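Local coordinates for DsrH (Allochromatium vinosum, PDB 2HY5), which forms a complex with DsrE and DsrF and probably takes part in sulfur transfer during oxidation of intracellular sulfur, at the interface of chains B and A and the interface of chains C and A. Sequence-based numbering; all coordinates share one arbitrary frame. Chains: chain A, DsrH; chain B, Putative sulfurtransferase dsrE; chain C, Intracellular sulfur oxidation protein dsrF.

DsrH uses two separate surfaces to meet two different partners. Contact 1 joins it to DsrE through helix 85-94, and contact 2 joins it to DsrF through the end of helix 16-23. The C-alpha centres of the two contacts lie about 26 Å apart, and they share no residue. On the partner side, helix 16-29 and strand 2-7 of DsrE serve contact 1, while helix 120-129 of DsrF, with C:Leu44 and C:Asp83, serves contact 2. One DsrH subunit therefore touches both neighbours at once within the deposited assembly, which holds two copies of each protein. This fits a DsrEFH complex.

Contact 1: the interface of chains B and A. Residues chain B 3, 23, 26-27, 30; chain A 88-89, 92.
Helix 85-94 of DsrH, with regular helical backbone torsions at A:Val89, packs against B:Phe23 on helix 16-29 and B:Phe3 on strand 2-7 of DsrE. This is an apolar subunit interface between a DsrH-family and a DsrE/TusD-family protein. B:Phe23 is its central ring. The CD1/CE1 edge of that ring points at the face of A:Phe88, and the two planes stand 71° apart. CD1 of B:Phe23 lies over the centre of the A:Phe88 ring, while CE1 of B:Phe23 reaches CD2 of A:Phe88 at 3.7 Å. Replacing A:Phe88 by an alanine removes the ring face that meets this edge, which would probably leave a gap there and hold the B:Phe23 ring less firmly.

A:Val89 covers one face of the B:Phe23 ring. Its CG2 methyl sits 3.9 Å from the ring centroid, offset toward the rim. Chi1 of 171° brings CG2 over this face and turns CG1 toward B:Lys30. CG2 of A:Val89 also packs on CB of B:Ala26 at 3.9 Å and on the backbone of B:Ala27. CG1 of A:Val89 meets the aliphatic chain of B:Lys30, which is poorly ordered.

A:Thr92 meets both aromatic residues of DsrE. Its CG2 methyl touches CE1 of B:Phe23 at 3.8 Å. Its OG1 hydroxyl lies in the plane of the B:Phe23 ring, at the edge, and 3.3 Å from CE1 of B:Phe3. The same OG1 of A:Thr92 donates a hydrogen bond to the backbone O of A:Val89 at 2.6 Å, one turn back in the helix. With OG1 between the backbone N and the carbonyl carbon (chi1 64°), the hydroxyl can reach that O while CG2 turns to B:Phe23. The bond is likely to hold this rotamer.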
loop_
_atom_site.group_PDB
_atom_site.type_symbol
_atom_site.label_atom_id
_atom_site.label_comp_id
_atom_site.label_asym_id
_atom_site.label_seq_id
_atom_site.Cartn_x
_atom_site.Cartn_y
_atom_site.Cartn_z
ATOM N N PHE B 3 -5.950 4.758 25.685
ATOM C CA PHE B 3 -5.480 4.705 24.300
ATOM C C PHE B 3 -6.535 5.058 23.268
ATOM O O PHE B 3 -7.717 4.779 23.446
ATOM C CB PHE B 3 -5.005 3.294 23.948
ATOM C CG PHE B 3 -3.694 2.916 24.555
ATOM C CD1 PHE B 3 -2.501 3.333 23.972
ATOM C CD2 PHE B 3 -3.649 2.135 25.704
ATOM C CE1 PHE B 3 -1.273 2.975 24.532
ATOM C CE2 PHE B 3 -2.429 1.772 26.269
ATOM C CZ PHE B 3 -1.241 2.192 25.684
ATOM N N PHE B 23 -2.446 -5.563 19.540
ATOM C CA PHE B 23 -2.021 -4.494 20.447
ATOM C C PHE B 23 -3.154 -4.188 21.426
ATOM O O PHE B 23 -2.939 -4.086 22.633
ATOM C CB PHE B 23 -1.688 -3.218 19.674
ATOM C CG PHE B 23 -1.205 -2.094 20.547
ATOM C CD1 PHE B 23 0.151 -1.942 20.820
ATOM C CD2 PHE B 23 -2.107 -1.205 21.122
ATOM C CE1 PHE B 23 0.602 -0.920 21.654
ATOM C CE2 PHE B 23 -1.670 -0.178 21.959
ATOM C CZ PHE B 23 -0.312 -0.034 22.227
ATOM N N ALA B 26 -3.659 -6.948 23.986
ATOM C CA ALA B 26 -2.596 -6.937 24.982
ATOM C C ALA B 26 -2.747 -5.773 25.957
ATOM O O ALA B 26 -2.494 -5.918 27.156
ATOM C CB ALA B 26 -1.234 -6.872 24.292
ATOM N N ALA B 27 -3.160 -4.620 25.442
ATOM C CA ALA B 27 -3.339 -3.434 26.266
ATOM C C ALA B 27 -4.513 -3.635 27.217
ATOM O O ALA B 27 -4.439 -3.279 28.390
ATOM C CB ALA B 27 -3.585 -2.228 25.383
ATOM N N LYS B 30 -3.874 -5.790 30.155
ATOM C CA LYS B 30 -3.015 -5.108 31.122
ATOM C C LYS B 30 -3.813 -4.126 31.976
ATOM O O LYS B 30 -3.273 -3.517 32.900
ATOM C CB LYS B 30 -1.902 -4.344 30.405
ATOM C CG LYS B 30 -0.679 -5.174 30.063
ATOM C CD LYS B 30 0.304 -4.340 29.257
ATOM C CE LYS B 30 1.669 -4.984 29.202
ATOM N NZ LYS B 30 2.303 -5.022 30.546
ATOM N N PHE A 88 5.264 -4.245 23.597
ATOM C CA PHE A 88 4.946 -3.175 22.654
ATOM C C PHE A 88 4.078 -2.169 23.410
ATOM O O PHE A 88 4.316 -0.961 23.376
ATOM C CB PHE A 88 4.196 -3.802 21.466
ATOM C CG PHE A 88 3.882 -2.858 20.325
ATOM C CD1 PHE A 88 3.400 -3.375 19.126
ATOM C CD2 PHE A 88 4.012 -1.476 20.450
ATOM C CE1 PHE A 88 3.049 -2.534 18.070
ATOM C CE2 PHE A 88 3.663 -0.628 19.401
ATOM C CZ PHE A 88 3.179 -1.159 18.207
ATOM N N VAL A 89 3.074 -2.680 24.112
ATOM C CA VAL A 89 2.192 -1.821 24.892
ATOM C C VAL A 89 2.979 -1.051 25.959
ATOM O O VAL A 89 2.774 0.149 26.131
ATOM C CB VAL A 89 1.081 -2.640 25.580
ATOM C CG1 VAL A 89 0.316 -1.762 26.572
ATOM C CG2 VAL A 89 0.132 -3.188 24.533
ATOM N N THR A 92 4.777 1.981 24.579
ATOM C CA THR A 92 3.950 3.151 24.287
ATOM C C THR A 92 3.609 3.945 25.542
ATOM O O THR A 92 3.409 5.159 25.468
ATOM C CB THR A 92 2.621 2.773 23.586
ATOM O OG1 THR A 92 1.822 1.975 24.469
ATOM C CG2 THR A 92 2.897 2.003 22.299
#

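Contact 2: the interface of chains C and A. Residues chain C 44, 83, 120, 123-124, 127; chain A 22-23, 25.
A:Phe23 of DsrH inserts its ring among C:Leu44, C:Val123 and C:Met127 of DsrF, a DsrF/TusC-family protein, to form a subunit interface. CD1 of C:Leu44 packs against the CZ/CE1 rim, displaced from the ring plane, 3.4 Å from CZ of A:Phe23. CG1 of C:Val123 meets the CD2/CE2 rim from the same side of the ring, 3.4 Å from CD2 of A:Phe23. SD of C:Met127 lies against CB of A:Phe23. The extended A:Lys22 chain backs the ring on its other face. OD1 of the C:Asp83 carboxylate is 3.7 Å from CZ of A:Phe23, the two planes 75° apart, and the backbone of C:Ser120 lies beside CD2. CG2 of A:Thr25 touches CB of C:Ser124 at 3.6 Å.

A direct hydrogen bond joins the chains here. The C:Ser124 OG hydroxyl donates to the backbone O of A:Phe23 at 2.7 Å, tilted 18° from the carbonyl plane. With CG anti to the carbonyl carbon (chi1 -64°), the A:Phe23 ring points into DsrF while this O meets C:Ser124.

Two waters add polar links. Water 1 joins the backbone O of C:Ser124 to the same O of A:Phe23, 2.9 Å from the latter. Water 2 joins C:Asp83 OD2 to A:Lys22 NZ. NZ of A:Lys22 and OD2 of C:Asp83 are 4.5 Å apart, too far for a direct bond; opposite charges would probably still favour the pairing.

In the fold, A:Phe23 ends helix 16-23 of DsrH and faces helix 120-129 of DsrF, with C:Asp83 at the end of strand 79-83 and C:Leu44 just after strand 38-43.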
loop_
_atom_site.group_PDB
_atom_site.type_symbol
_atom_site.label_atom_id
_atom_site.label_comp_id
_atom_site.label_asym_id
_atom_site.label_seq_id
_atom_site.Cartn_x
_atom_site.Cartn_y
_atom_site.Cartn_z
ATOM N N LEU C 44 7.049 16.059 4.980
ATOM C CA LEU C 44 8.363 15.442 4.932
ATOM C C LEU C 44 8.413 14.384 3.837
ATOM O O LEU C 44 7.384 13.820 3.454
ATOM C CB LEU C 44 8.661 14.803 6.295
ATOM C CG LEU C 44 9.886 13.902 6.458
ATOM C CD1 LEU C 44 11.160 14.722 6.302
ATOM C CD2 LEU C 44 9.840 13.233 7.828
ATOM N N ASP C 83 10.159 20.120 5.242
ATOM C CA ASP C 83 11.539 19.676 5.445
ATOM C C ASP C 83 12.448 20.119 4.303
ATOM O O ASP C 83 12.253 19.717 3.165
ATOM C CB ASP C 83 11.573 18.151 5.577
ATOM C CG ASP C 83 12.962 17.625 5.864
ATOM O OD1 ASP C 83 13.535 18.004 6.909
ATOM O OD2 ASP C 83 13.483 16.835 5.046
ATOM N N SER C 120 16.523 19.693 9.451
ATOM C CA SER C 120 16.285 18.422 10.127
ATOM C C SER C 120 16.224 18.492 11.652
ATOM O O SER C 120 15.417 17.798 12.273
ATOM C CB SER C 120 17.344 17.402 9.700
ATOM O OG SER C 120 18.649 17.854 10.014
ATOM N N VAL C 123 12.910 19.850 12.704
ATOM C CA VAL C 123 11.878 18.839 12.497
ATOM C C VAL C 123 11.842 17.913 13.709
ATOM O O VAL C 123 10.781 17.647 14.277
ATOM C CB VAL C 123 12.167 17.992 11.231
ATOM C CG1 VAL C 123 11.194 16.814 11.143
ATOM C CG2 VAL C 123 12.041 18.854 9.992
ATOM N N SER C 124 13.016 17.435 14.111
ATOM C CA SER C 124 13.116 16.537 15.253
ATOM C C SER C 124 12.571 17.218 16.500
ATOM O O SER C 124 11.923 16.584 17.330
ATOM C CB SER C 124 14.574 16.126 15.489
ATOM O OG SER C 124 15.072 15.350 14.410
ATOM N N MET C 127 8.829 17.269 16.498
ATOM C CA MET C 127 8.329 15.936 16.819
ATOM C C MET C 127 8.347 15.737 18.340
ATOM O O MET C 127 7.376 15.257 18.920
ATOM C CB MET C 127 9.183 14.866 16.127
ATOM C CG MET C 127 9.156 14.952 14.596
ATOM S SD MET C 127 10.207 13.739 13.754
ATOM C CE MET C 127 9.229 13.450 12.269
ATOM N N LYS A 22 16.888 9.076 10.856
ATOM C CA LYS A 22 17.429 10.410 10.636
ATOM C C LYS A 22 16.847 11.435 11.607
ATOM O O LYS A 22 17.559 12.323 12.086
ATOM C CB LYS A 22 17.150 10.878 9.205
ATOM C CG LYS A 22 17.487 12.344 8.982
ATOM C CD LYS A 22 17.252 12.783 7.549
ATOM C CE LYS A 22 17.531 14.274 7.396
ATOM N NZ LYS A 22 17.384 14.753 5.994
ATOM N N PHE A 23 15.560 11.310 11.910
ATOM C CA PHE A 23 14.908 12.275 12.789
ATOM C C PHE A 23 14.782 11.888 14.259
ATOM O O PHE A 23 14.535 12.748 15.100
ATOM C CB PHE A 23 13.529 12.638 12.229
ATOM C CG PHE A 23 13.583 13.344 10.902
ATOM C CD1 PHE A 23 13.386 12.648 9.715
ATOM C CD2 PHE A 23 13.854 14.704 10.841
ATOM C CE1 PHE A 23 13.470 13.296 8.488
ATOM C CE2 PHE A 23 13.942 15.362 9.619
ATOM C CZ PHE A 23 13.745 14.658 8.440
ATOM N N THR A 25 15.780 11.288 17.922
ATOM C CA THR A 25 16.844 11.910 18.705
ATOM C C THR A 25 17.330 11.054 19.865
ATOM O O THR A 25 16.680 10.084 20.257
ATOM C CB THR A 25 16.399 13.282 19.251
ATOM O OG1 THR A 25 15.211 13.130 20.035
ATOM C CG2 THR A 25 16.123 14.241 18.106
HETATM O O HOH W 1 12.485 13.456 17.034
HETATM O O HOH W 2 14.846 14.519 5.003
#